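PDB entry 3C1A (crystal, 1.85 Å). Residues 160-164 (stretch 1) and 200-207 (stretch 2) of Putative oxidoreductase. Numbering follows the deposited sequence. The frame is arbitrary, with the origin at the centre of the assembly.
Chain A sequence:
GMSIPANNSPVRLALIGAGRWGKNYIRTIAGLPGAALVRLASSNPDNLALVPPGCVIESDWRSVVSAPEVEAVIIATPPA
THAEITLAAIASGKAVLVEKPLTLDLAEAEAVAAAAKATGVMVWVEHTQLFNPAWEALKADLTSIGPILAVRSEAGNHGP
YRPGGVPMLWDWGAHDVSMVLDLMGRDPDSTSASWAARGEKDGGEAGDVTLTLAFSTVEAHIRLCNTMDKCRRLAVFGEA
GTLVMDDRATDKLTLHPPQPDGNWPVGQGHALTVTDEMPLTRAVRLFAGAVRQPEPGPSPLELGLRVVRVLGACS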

ATOM      1  N   PRO A 160       1.925  -2.422 -17.042  1.00 25.16           N
ATOM      2  CA  PRO A 160       2.645  -1.826 -18.158  1.00 24.04           C
ATOM      3  C   PRO A 160       4.091  -2.252 -18.177  1.00 21.70           C
ATOM      4  O   PRO A 160       4.626  -2.748 -17.185  1.00 24.59           O
ATOM      5  CB  PRO A 160       2.490  -0.312 -17.906  1.00 27.33           C
ATOM      6  CG  PRO A 160       1.329  -0.196 -16.925  1.00 29.35           C
ATOM      7  CD  PRO A 160       1.592  -1.390 -16.045  1.00 28.88           C
ATOM      8  N   TYR A 161       4.687  -2.162 -19.351  1.00 21.96           N
ATOM      9  CA  TYR A 161       6.042  -2.589 -19.547  1.00 22.07           C
ATOM     10  C   TYR A 161       6.834  -1.308 -19.786  1.00 26.01           C
ATOM     11  O   TYR A 161       6.523  -0.556 -20.700  1.00 27.36           O
ATOM     12  CB  TYR A 161       6.131  -3.568 -20.720  1.00 21.62           C
ATOM     13  CG  TYR A 161       5.109  -4.690 -20.645  1.00 18.34           C
ATOM     14  CD1 TYR A 161       5.283  -5.765 -19.780  1.00 23.29           C
ATOM     15  CD2 TYR A 161       3.954  -4.673 -21.445  1.00 21.93           C
ATOM     16  CE1 TYR A 161       4.330  -6.804 -19.715  1.00 18.15           C
ATOM     17  CE2 TYR A 161       3.014  -5.701 -21.377  1.00 21.08           C
ATOM     18  CZ  TYR A 161       3.222  -6.762 -20.516  1.00 19.70           C
ATOM     19  OH  TYR A 161       2.280  -7.773 -20.436  1.00 16.51           O
ATOM     20  N   ARG A 162       7.831  -1.075 -18.924  1.00 26.17           N
ATOM     21  CA  ARG A 162       8.514   0.205 -18.797  1.00 26.57           C
ATOM     22  C   ARG A 162       9.990  -0.057 -18.577  1.00 25.35           C
ATOM     23  O   ARG A 162      10.359  -0.608 -17.545  1.00 20.98           O
ATOM     24  CB  ARG A 162       8.000   0.938 -17.563  1.00 30.44           C
ATOM     25  CG  ARG A 162       6.541   1.370 -17.623  1.00 30.53           C
ATOM     26  CD  ARG A 162       6.023   1.808 -16.231  1.00 37.72           C
ATOM     27  NE  ARG A 162       4.802   2.621 -16.370  1.00 41.75           N
ATOM     28  CZ  ARG A 162       3.662   2.449 -15.701  1.00 42.39           C
ATOM     29  NH1 ARG A 162       3.529   1.495 -14.778  1.00 35.22           N
ATOM     30  NH2 ARG A 162       2.635   3.260 -15.967  1.00 43.73           N
ATOM     31  N   PRO A 163      10.839   0.345 -19.525  1.00 22.41           N
ATOM     32  CA  PRO A 163      12.276   0.220 -19.319  1.00 22.11           C
ATOM     33  C   PRO A 163      12.760   0.927 -18.048  1.00 19.93           C
ATOM     34  O   PRO A 163      12.513   2.102 -17.871  1.00 18.82           O
ATOM     35  CB  PRO A 163      12.859   0.905 -20.550  1.00 24.06           C
ATOM     36  CG  PRO A 163      11.771   0.901 -21.565  1.00 23.59           C
ATOM     37  CD  PRO A 163      10.500   0.949 -20.830  1.00 24.02           C
ATOM     38  N   GLY A 164      13.443   0.214 -17.165  1.00 20.97           N
ATOM     39  CA  GLY A 164      13.997   0.829 -15.948  1.00 20.17           C
ATOM     40  C   GLY A 164      12.924   1.187 -14.937  1.00 19.99           C
ATOM     41  O   GLY A 164      13.201   1.879 -13.952  1.00 22.25           O
ATOM     42  N   GLU A 200      11.624  -9.928 -21.323  1.00 23.89           N
ATOM     43  CA  GLU A 200      11.512  -8.482 -21.591  1.00 26.10           C
ATOM     44  C   GLU A 200      10.369  -8.319 -22.554  1.00 25.51           C
ATOM     45  O   GLU A 200      10.235  -9.125 -23.466  1.00 27.38           O
ATOM     46  CB  GLU A 200      12.784  -7.977 -22.262  1.00 24.65           C
ATOM     47  CG  GLU A 200      13.131  -6.521 -21.983  1.00 36.47           C
ATOM     48  N   LYS A 201       9.529  -7.312 -22.359  1.00 23.87           N
ATOM     49  CA  LYS A 201       8.571  -6.908 -23.389  1.00 25.79           C
ATOM     50  C   LYS A 201       8.590  -5.388 -23.538  1.00 26.01           C
ATOM     51  O   LYS A 201       8.401  -4.671 -22.561  1.00 22.94           O
ATOM     52  CB  LYS A 201       7.174  -7.359 -23.043  1.00 24.82           C
ATOM     53  CG  LYS A 201       6.210  -7.155 -24.159  1.00 32.30           C
ATOM     54  CD  LYS A 201       4.804  -7.542 -23.761  1.00 39.42           C
ATOM     55  CE  LYS A 201       4.589  -9.049 -23.663  1.00 44.00           C
ATOM     56  NZ  LYS A 201       3.120  -9.389 -23.521  1.00 45.00           N
ATOM     57  N   ASP A 202       8.821  -4.903 -24.754  1.00 27.76           N
ATOM     58  CA  ASP A 202       8.905  -3.453 -25.005  1.00 27.23           C
ATOM     59  C   ASP A 202       9.980  -2.793 -24.132  1.00 26.59           C
ATOM     60  O   ASP A 202       9.802  -1.671 -23.616  1.00 26.64           O
ATOM     61  CB  ASP A 202       7.541  -2.783 -24.771  1.00 29.45           C
ATOM     62  CG  ASP A 202       6.445  -3.379 -25.623  1.00 33.76           C
ATOM     63  OD1 ASP A 202       6.772  -3.976 -26.667  1.00 46.51           O
ATOM     64  OD2 ASP A 202       5.257  -3.258 -25.258  1.00 41.55           O
ATOM     65  N   GLY A 203      11.081  -3.515 -23.948  1.00 25.05           N
ATOM     66  CA  GLY A 203      12.199  -3.052 -23.122  1.00 24.98           C
ATOM     67  C   GLY A 203      11.974  -3.084 -21.610  1.00 23.14           C
ATOM     68  O   GLY A 203      12.898  -2.752 -20.861  1.00 24.41           O
ATOM     69  N   GLY A 204      10.775  -3.490 -21.168  1.00 19.34           N
ATOM     70  CA  GLY A 204      10.447  -3.671 -19.741  1.00 19.36           C
ATOM     71  C   GLY A 204      10.303  -5.132 -19.316  1.00 20.44           C
ATOM     72  O   GLY A 204       9.971  -5.980 -20.126  1.00 21.05           O
ATOM     73  N   GLU A 205      10.548  -5.411 -18.029  1.00 22.10           N
ATOM     74  CA  GLU A 205      10.409  -6.759 -17.445  1.00 19.72           C
ATOM     75  C   GLU A 205       8.982  -7.290 -17.622  1.00 19.36           C
ATOM     76  O   GLU A 205       8.006  -6.609 -17.306  1.00 11.41           O
ATOM     77  CB  GLU A 205      10.758  -6.768 -15.935  1.00 21.33           C
ATOM     78  CG  GLU A 205      11.114  -8.175 -15.365  1.00 22.02           C
ATOM     79  CD  GLU A 205      11.485  -8.187 -13.871  1.00 24.87           C
ATOM     80  OE1 GLU A 205      10.742  -7.584 -13.049  1.00 21.56           O
ATOM     81  OE2 GLU A 205      12.530  -8.813 -13.512  1.00 27.22           O
ATOM     82  N   ALA A 206       8.892  -8.522 -18.102  1.00 18.97           N
ATOM     83  CA  ALA A 206       7.632  -9.202 -18.344  1.00 18.12           C
ATOM     84  C   ALA A 206       7.803 -10.568 -17.679  1.00 18.43           C
ATOM     85  O   ALA A 206       8.738 -11.313 -18.010  1.00 18.26           O
ATOM     86  CB  ALA A 206       7.402  -9.377 -19.853  1.00 16.47           C
ATOM     87  N   GLY A 207       6.928 -10.889 -16.732  1.00 13.90           N
ATOM     88  CA  GLY A 207       7.050 -12.148 -16.036  1.00 16.86           C
ATOM     89  C   GLY A 207       6.036 -12.497 -14.980  1.00 14.66           C
ATOM     90  O   GLY A 207       4.997 -11.842 -14.827  1.00 15.48           O
TER
HETATM   91  O   HOH W   1       7.715  -3.704 -16.670  1.00 43.47           O
HETATM   92  O   HOH W   2      11.118  -3.105 -16.383  1.00 15.82           O
HETATM   93  O   HOH W   3      13.857  -2.449 -17.711  1.00 31.75           O

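Two segments of a chain can pack closely without a single direct hydrogen bond between them, provided that an aromatic ring, close backbone approach and water share the work. The contact between residues 160-164 and 200-207 of this putative oxidoreductase is a compact example, burying 347 Å² summed over both sides.

The packing centres on Tyr161, the residue most covered by the opposing segment. Its CA-to-CB bond points toward that segment, and the ring lies against a hairpin whose chain reverses through a type I' turn from Lys201 to Gly204. The turn is closed by two backbone hydrogen bonds, Lys201 N to Gly204 O at 2.6 Å and Gly204 N to Lys201 O at 3.0 Å. Over one face of the ring sits the aliphatic part of the Lys201 side chain: CD of Lys201 is 3.7 Å from the centroid of the Tyr161 ring and 20° off its normal, a CH-pi arrangement in which a methylene group, rather than the charged amine, meets the aromatic surface. Near the ring plane, at the edge, Glu205 O approaches Tyr161 CD1 at 3.8 Å, while Ala206 CB adds an apolar contact 4.0 Å from Tyr161 CE1. The Tyr161 hydroxyl finds its hydrogen bond elsewhere in the structure.

A second kind of contact depends on backbone proximity. Tyr161 CB lies just 3.1 Å from Lys201 O, and Pro163 CA comes within 3.4 Å of Gly203 O, with an angle of 133° at the hydrogen, as a CA-H...O contact. Glycine suits this close passage. At Gly204, an ideal CB would point toward the other segment and clash, lying 2.3 Å from Arg162 N and 2.8 Å from Tyr161 C. At Gly203, an ideal CB would be tight against Pro163 CG, at 3.3 Å, and the positive phi of 74° independently favours glycine.

Water supplies the polar links that the two backbones do not make directly. Water 2 is the most evenly placed bridge, donating to Arg162 O and accepting from Glu205 N, each 2.9 Å from its oxygen. Water 1 donates to Pro160 O at 3.3 Å and to Glu205 O at 3.0 Å, and accepts a weak bond from Arg162 N at 3.5 Å. Water 3 accepts from Gly164 N at 2.7 Å and donates weakly to Gly203 O at 3.3 Å. Through these bridges, backbone polar groups are joined across the contact by solvent.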